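Local coordinates for protein uncharacterized HTH-type transcriptional regulator YydK (Bacillus subtilis subsp. subtilis, PDB 3BWG) that probably binds DNA as a GntR-family transcription regulator, with a winged helix-turn-helix domain joined to a UTRA domain, though its precise role is uncharacterised, at residues L52-Q55 with F60-R63; P107-A112 with I117-D122. All coordinates share one frame; numbering follows the deposited sequence.

How the interactions relate
The two contacts belong to different domains of one chain. Interaction 1 lies in the N-terminal GntR-type helix-turn-helix domain, where the end of helix 43-55 faces strand 59-62. Interaction 2 lies in the UTRA domain, where helix 109-114 and the loop after it link strands 95-105 and 123-132. Their centres are about 42 Å apart and their nearest atoms about 29 Å apart, so they do not touch. They follow one another along the chain and fall on opposite sides of its centre. The second subunit reaches interaction 1 through Phe-60 and Val-62, but no other chain of the assembly touches interaction 2. Interaction 1 directly follows the predicted helix-turn-helix motif, residues 32-51, so it is the one nearer the probable DNA-binding part.

Interaction 1 (L52-Q55 with F60-R63); sequences LLEQ and FQVR
The carboxylate of Glu-54 and the amide of Gln-61 are turned 38° against each other. One face of the carboxylate looks to the strand. Phe-60 CA stands over that face, 3.9 Å from Glu-54 OE2. Gln-61 CG lies on the same face, by the other oxygen, 3.4 Å from Glu-54 OE1. The amide end of Gln-61 also comes near OE1, but its oxygen and nitrogen are probably interchanged in the model. Glu-54 CB leaves toward the strand. With CG anti to the backbone N (chi1 177°) and a bend at chi2, the carboxylate comes over Phe-60 CA and Gln-61 CG. Cutting Glu-54 back to an alanine is likely to take the carboxylate off the strand and leave the Gln-61 amide without its charged neighbour. Phe-60 turns its CB away from the helix. Its ring meets those of Phe-68 and of Phe-175 of the second subunit. The contact joins the last turn of helix 43-55, probably the recognition helix of this winged helix-turn-helix, to the first strand of the wing. Leu-52 and Leu-53 of that helix pack on helix 6-20, and strand 59-62 pairs antiparallel with strand 66-69.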
ATOM      1  N   LEU B  52      10.021  -7.977  15.422  1.00 47.47           N
ATOM      2  CA  LEU B  52       8.999  -8.706  14.683  1.00 48.20           C
ATOM      3  C   LEU B  52       7.716  -7.892  14.506  1.00 47.98           C
ATOM      4  O   LEU B  52       7.252  -7.717  13.384  1.00 47.06           O
ATOM      5  CB  LEU B  52       8.686 -10.043  15.359  1.00 49.36           C
ATOM      6  CG  LEU B  52       7.713 -11.019  14.677  1.00 49.65           C
ATOM      7  CD1 LEU B  52       8.092 -11.248  13.207  1.00 49.49           C
ATOM      8  CD2 LEU B  52       7.700 -12.337  15.452  1.00 49.10           C
ATOM      9  N   LEU B  53       7.154  -7.424  15.624  1.00 47.96           N
ATOM     10  CA  LEU B  53       5.935  -6.614  15.650  1.00 47.62           C
ATOM     11  C   LEU B  53       6.012  -5.348  14.800  1.00 49.06           C
ATOM     12  O   LEU B  53       5.026  -4.954  14.147  1.00 49.82           O
ATOM     13  CB  LEU B  53       5.650  -6.205  17.087  1.00 45.58           C
ATOM     14  CG  LEU B  53       4.559  -6.870  17.916  1.00 44.95           C
ATOM     15  CD1 LEU B  53       3.901  -8.084  17.248  1.00 44.75           C
ATOM     16  CD2 LEU B  53       5.136  -7.181  19.261  1.00 44.19           C
ATOM     17  N   GLU B  54       7.179  -4.706  14.847  1.00 50.22           N
ATOM     18  CA  GLU B  54       7.411  -3.445  14.178  1.00 52.25           C
ATOM     19  C   GLU B  54       7.400  -3.663  12.667  1.00 53.30           C
ATOM     20  O   GLU B  54       6.699  -2.963  11.956  1.00 52.45           O
ATOM     21  CB  GLU B  54       8.732  -2.834  14.651  1.00 52.81           C
ATOM     22  CG  GLU B  54       9.091  -1.538  13.960  1.00 54.62           C
ATOM     23  CD  GLU B  54       9.737  -0.522  14.902  1.00 56.39           C
ATOM     24  OE1 GLU B  54      10.350  -0.961  15.916  1.00 55.67           O
ATOM     25  OE2 GLU B  54       9.629   0.714  14.619  1.00 56.50           O
ATOM     26  N   GLN B  55       8.166  -4.653  12.190  1.00 55.14           N
ATOM     27  CA  GLN B  55       8.161  -5.015  10.768  1.00 55.87           C
ATOM     28  C   GLN B  55       6.796  -5.575  10.325  1.00 55.59           C
ATOM     29  O   GLN B  55       6.439  -5.500   9.149  1.00 56.83           O
ATOM     30  CB  GLN B  55       9.326  -5.956  10.432  1.00 56.79           C
ATOM     31  CG  GLN B  55       9.177  -7.374  10.934  1.00 57.67           C
ATOM     32  CD  GLN B  55      10.514  -8.068  11.174  1.00 58.58           C
ATOM     33  OE1 GLN B  55      11.575  -7.433  11.184  1.00 59.32           O
ATOM     34  NE2 GLN B  55      10.464  -9.381  11.394  1.00 58.85           N
ATOM     35  N   PHE B  60       5.075   0.861  16.559  1.00 36.80           N
ATOM     36  CA  PHE B  60       6.221   1.671  16.228  1.00 38.61           C
ATOM     37  C   PHE B  60       6.908   2.155  17.519  1.00 40.74           C
ATOM     38  O   PHE B  60       6.299   2.197  18.586  1.00 43.03           O
ATOM     39  CB  PHE B  60       5.856   2.845  15.281  1.00 36.52           C
ATOM     40  CG  PHE B  60       5.030   3.931  15.928  1.00 35.80           C
ATOM     41  CD1 PHE B  60       3.642   3.809  16.017  1.00 35.81           C
ATOM     42  CD2 PHE B  60       5.634   5.092  16.399  1.00 36.08           C
ATOM     43  CE1 PHE B  60       2.861   4.807  16.586  1.00 36.37           C
ATOM     44  CE2 PHE B  60       4.861   6.107  16.980  1.00 35.96           C
ATOM     45  CZ  PHE B  60       3.473   5.959  17.069  1.00 35.96           C
ATOM     46  N   GLN B  61       8.181   2.504  17.413  1.00 43.05           N
ATOM     47  CA  GLN B  61       8.944   2.927  18.569  1.00 44.53           C
ATOM     48  C   GLN B  61       9.527   4.324  18.370  1.00 44.45           C
ATOM     49  O   GLN B  61      10.032   4.632  17.302  1.00 43.37           O
ATOM     50  CB  GLN B  61      10.037   1.905  18.836  1.00 46.63           C
ATOM     51  CG  GLN B  61       9.469   0.482  18.870  1.00 48.45           C
ATOM     52  CD  GLN B  61      10.358  -0.482  19.611  1.00 50.58           C
ATOM     53  OE1 GLN B  61      10.841  -1.456  19.030  1.00 51.35           O
ATOM     54  NE2 GLN B  61      10.604  -0.207  20.898  1.00 51.15           N
ATOM     55  N   VAL B  62       9.403   5.178  19.382  1.00 44.61           N
ATOM     56  CA  VAL B  62       9.998   6.507  19.315  1.00 46.03           C
ATOM     57  C   VAL B  62      10.994   6.661  20.469  1.00 48.69           C
ATOM     58  O   VAL B  62      10.604   6.762  21.652  1.00 49.10           O
ATOM     59  CB  VAL B  62       8.944   7.662  19.236  1.00 45.37           C
ATOM     60  CG1 VAL B  62       7.915   7.376  18.160  1.00 43.88           C
ATOM     61  CG2 VAL B  62       8.260   7.899  20.551  1.00 44.64           C
ATOM     62  N   ARG B  63      12.286   6.611  20.138  1.00 50.85           N
ATOM     63  CA  ARG B  63      13.310   6.590  21.188  1.00 52.72           C
ATOM     64  C   ARG B  63      13.246   7.880  22.001  1.00 51.93           C
ATOM     65  O   ARG B  63      13.065   8.986  21.449  1.00 50.84           O
ATOM     66  CB  ARG B  63      14.710   6.321  20.630  1.00 55.13           C
ATOM     67  CG  ARG B  63      15.057   4.828  20.449  1.00 57.19           C
ATOM     68  CD  ARG B  63      16.030   4.619  19.270  1.00 58.88           C
ATOM     69  NE  ARG B  63      17.109   5.625  19.209  1.00 60.35           N
ATOM     70  CZ  ARG B  63      17.191   6.617  18.309  1.00 60.76           C
ATOM     71  NH1 ARG B  63      16.259   6.771  17.364  1.00 61.08           N
ATOM     72  NH2 ARG B  63      18.215   7.466  18.354  1.00 60.60           N
TER

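Interaction 2 (P107-A112 with I117-D122)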
ATOM      1  N   PRO B 107      -1.144 -18.877 -22.294  1.00 37.95           N
ATOM      2  CA  PRO B 107      -1.471 -17.540 -21.772  1.00 36.92           C
ATOM      3  C   PRO B 107      -1.891 -16.585 -22.897  1.00 38.33           C
ATOM      4  O   PRO B 107      -1.401 -16.714 -24.036  1.00 39.15           O
ATOM      5  CB  PRO B 107      -0.122 -17.048 -21.189  1.00 37.46           C
ATOM      6  CG  PRO B 107       0.966 -17.813 -21.998  1.00 36.57           C
ATOM      7  CD  PRO B 107       0.315 -19.162 -22.308  1.00 37.82           C
ATOM      8  N   THR B 108      -2.749 -15.619 -22.574  1.00 37.09           N
ATOM      9  CA  THR B 108      -2.887 -14.463 -23.420  1.00 38.65           C
ATOM     10  C   THR B 108      -1.514 -13.747 -23.558  1.00 40.63           C
ATOM     11  O   THR B 108      -0.593 -13.984 -22.780  1.00 42.37           O
ATOM     12  CB  THR B 108      -3.929 -13.475 -22.870  1.00 38.52           C
ATOM     13  OG1 THR B 108      -3.478 -12.924 -21.632  1.00 38.13           O
ATOM     14  CG2 THR B 108      -5.314 -14.135 -22.673  1.00 39.60           C
ATOM     15  N   PRO B 109      -1.345 -12.916 -24.595  1.00 41.08           N
ATOM     16  CA  PRO B 109      -0.116 -12.098 -24.649  1.00 41.55           C
ATOM     17  C   PRO B 109       0.126 -11.269 -23.378  1.00 41.80           C
ATOM     18  O   PRO B 109       1.218 -11.303 -22.827  1.00 38.26           O
ATOM     19  CB  PRO B 109      -0.349 -11.208 -25.861  1.00 39.72           C
ATOM     20  CG  PRO B 109      -1.246 -12.034 -26.718  1.00 40.55           C
ATOM     21  CD  PRO B 109      -2.161 -12.769 -25.809  1.00 39.72           C
ATOM     22  N   GLU B 110      -0.904 -10.546 -22.931  1.00 42.06           N
ATOM     23  CA  GLU B 110      -0.876  -9.853 -21.652  1.00 42.38           C
ATOM     24  C   GLU B 110      -0.405 -10.701 -20.434  1.00 41.00           C
ATOM     25  O   GLU B 110       0.395 -10.245 -19.609  1.00 39.66           O
ATOM     26  CB  GLU B 110      -2.252  -9.257 -21.390  1.00 43.42           C
ATOM     27  CG  GLU B 110      -2.412  -8.687 -19.984  1.00 47.77           C
ATOM     28  CD  GLU B 110      -3.859  -8.309 -19.673  1.00 47.78           C
ATOM     29  OE1 GLU B 110      -4.102  -7.138 -19.333  1.00 50.57           O
ATOM     30  OE2 GLU B 110      -4.751  -9.170 -19.823  1.00 48.85           O
ATOM     31  N   ALA B 111      -0.893 -11.921 -20.295  1.00 39.59           N
ATOM     32  CA  ALA B 111      -0.531 -12.697 -19.088  1.00 37.96           C
ATOM     33  C   ALA B 111       0.914 -13.155 -19.231  1.00 37.80           C
ATOM     34  O   ALA B 111       1.640 -13.273 -18.236  1.00 36.03           O
ATOM     35  CB  ALA B 111      -1.434 -13.881 -18.886  1.00 35.60           C
ATOM     36  N   ALA B 112       1.303 -13.455 -20.468  1.00 37.72           N
ATOM     37  CA  ALA B 112       2.652 -13.970 -20.782  1.00 39.49           C
ATOM     38  C   ALA B 112       3.683 -12.912 -20.401  1.00 40.45           C
ATOM     39  O   ALA B 112       4.721 -13.218 -19.799  1.00 42.08           O
ATOM     40  CB  ALA B 112       2.768 -14.300 -22.286  1.00 38.28           C
ATOM     41  N   ILE B 117       6.758 -14.957 -19.392  1.00 40.18           N
ATOM     42  CA  ILE B 117       6.938 -16.263 -20.024  1.00 39.53           C
ATOM     43  C   ILE B 117       6.750 -16.231 -21.537  1.00 40.84           C
ATOM     44  O   ILE B 117       6.226 -15.262 -22.109  1.00 39.05           O
ATOM     45  CB  ILE B 117       6.020 -17.332 -19.416  1.00 39.52           C
ATOM     46  CG1 ILE B 117       4.551 -16.856 -19.402  1.00 38.33           C
ATOM     47  CG2 ILE B 117       6.558 -17.737 -18.041  1.00 39.81           C
ATOM     48  CD1 ILE B 117       3.575 -17.922 -18.887  1.00 37.85           C
ATOM     49  N   GLY B 118       7.200 -17.297 -22.186  1.00 42.03           N
ATOM     50  CA  GLY B 118       6.900 -17.481 -23.607  1.00 43.38           C
ATOM     51  C   GLY B 118       5.408 -17.788 -23.711  1.00 44.24           C
ATOM     52  O   GLY B 118       4.788 -18.304 -22.746  1.00 43.61           O
HETATM   53  N   MSE B 119       4.823 -17.481 -24.866  1.00 44.06           N
HETATM   54  CA  MSE B 119       3.399 -17.768 -25.071  1.00 45.48           C
HETATM   55  C   MSE B 119       3.062 -19.251 -25.264  1.00 45.67           C
HETATM   56  O   MSE B 119       1.883 -19.651 -25.194  1.00 44.96           O
HETATM   57  CB  MSE B 119       2.826 -16.893 -26.179  1.00 44.42           C
HETATM   58  CG  MSE B 119       2.619 -15.461 -25.704  1.00 44.02           C
HETATM   59 SE   MSE B 119       2.337 -14.372 -27.215  0.85 46.52          SE
HETATM   60  CE  MSE B 119       0.725 -15.325 -27.874  1.00 44.40           C
ATOM     61  N   ASP B 120       4.092 -20.071 -25.466  1.00 45.93           N
ATOM     62  CA  ASP B 120       3.858 -21.508 -25.545  1.00 46.53           C
ATOM     63  C   ASP B 120       4.027 -22.216 -24.199  1.00 45.53           C
ATOM     64  O   ASP B 120       3.934 -23.447 -24.138  1.00 45.31           O
ATOM     65  CB  ASP B 120       4.715 -22.169 -26.644  1.00 49.06           C
ATOM     66  CG  ASP B 120       4.042 -23.425 -27.243  1.00 51.73           C
ATOM     67  OD1 ASP B 120       2.806 -23.594 -27.114  1.00 52.03           O
ATOM     68  OD2 ASP B 120       4.748 -24.248 -27.860  1.00 53.76           O
ATOM     69  N   GLU B 121       4.265 -21.448 -23.133  1.00 43.38           N
ATOM     70  CA  GLU B 121       4.371 -22.022 -21.795  1.00 44.11           C
ATOM     71  C   GLU B 121       2.961 -22.176 -21.179  1.00 43.83           C
ATOM     72  O   GLU B 121       2.159 -21.226 -21.198  1.00 43.82           O
ATOM     73  CB  GLU B 121       5.280 -21.160 -20.903  1.00 43.66           C
ATOM     74  CG  GLU B 121       6.762 -21.082 -21.319  1.00 43.88           C
ATOM     75  CD  GLU B 121       7.659 -20.443 -20.228  1.00 44.61           C
ATOM     76  OE1 GLU B 121       7.698 -20.956 -19.071  1.00 45.06           O
ATOM     77  OE2 GLU B 121       8.312 -19.410 -20.530  1.00 44.76           O
ATOM     78  N   ASP B 122       2.641 -23.368 -20.680  1.00 41.25           N
ATOM     79  CA  ASP B 122       1.323 -23.607 -20.067  1.00 40.87           C
ATOM     80  C   ASP B 122       1.076 -22.747 -18.816  1.00 39.73           C
ATOM     81  O   ASP B 122       1.982 -22.533 -17.996  1.00 40.01           O
ATOM     82  CB  ASP B 122       1.191 -25.068 -19.642  1.00 42.07           C
ATOM     83  CG  ASP B 122       1.054 -26.015 -20.807  1.00 41.83           C
ATOM     84  OD1 ASP B 122       0.774 -25.554 -21.932  1.00 41.88           O
ATOM     85  OD2 ASP B 122       1.200 -27.236 -20.589  1.00 42.24           O
TER
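Ile-117 and Ala-112 make the backbone hydrogen bond of the contact. Ile-117 N donates to Ala-112 O over 2.7 Å, with an N-H...O angle of 162°. It ties segment 117-122 to the short helix. Two side-chain hydrogen bonds shape the segments themselves. Thr-108 is the N-cap of the helix, and its OG1 accepts from Ala-111 N at 3.1 Å. In 117-122, residues Gly-118 to Glu-121 form a type I beta turn, closed by the bond from Glu-121 N to Gly-118 O. The Glu-121 side chain reaches across the open end of the turn, and its OE2 accepts from Gly-118 N at 2.9 Å, on the anti side and 33° out of the carboxylate plane. The whole unit belongs to the UTRA domain. It connects strand 95-105, outermost in the six-stranded antiparallel sheet of this chain, to its neighbour 123-132.

Apolar contacts fill the space between helix and loop. Ala-112 CB sits 3.6 Å from CG of Met-119, a selenomethionine in this crystal. The Met-119 chain bends at its last torsion (chi3 59°), which carries CE back to Pro-109 CG at 4.0 Å. Ile-117 sets CG1 beside Ala-112 and CD1 against Pro-107 CG. Both Pro-107 and Ile-117 also touch Ile-123 of the next strand.

Close carbon-oxygen approaches form the third group. Pro-107, buried, brings CG and CD of its ring against the backbone of the turn. Its CD lies 3.0 Å from Glu-121 O and 3.3 Å from Met-119 O, so two carbonyl oxygens of the loop bear on one ring carbon.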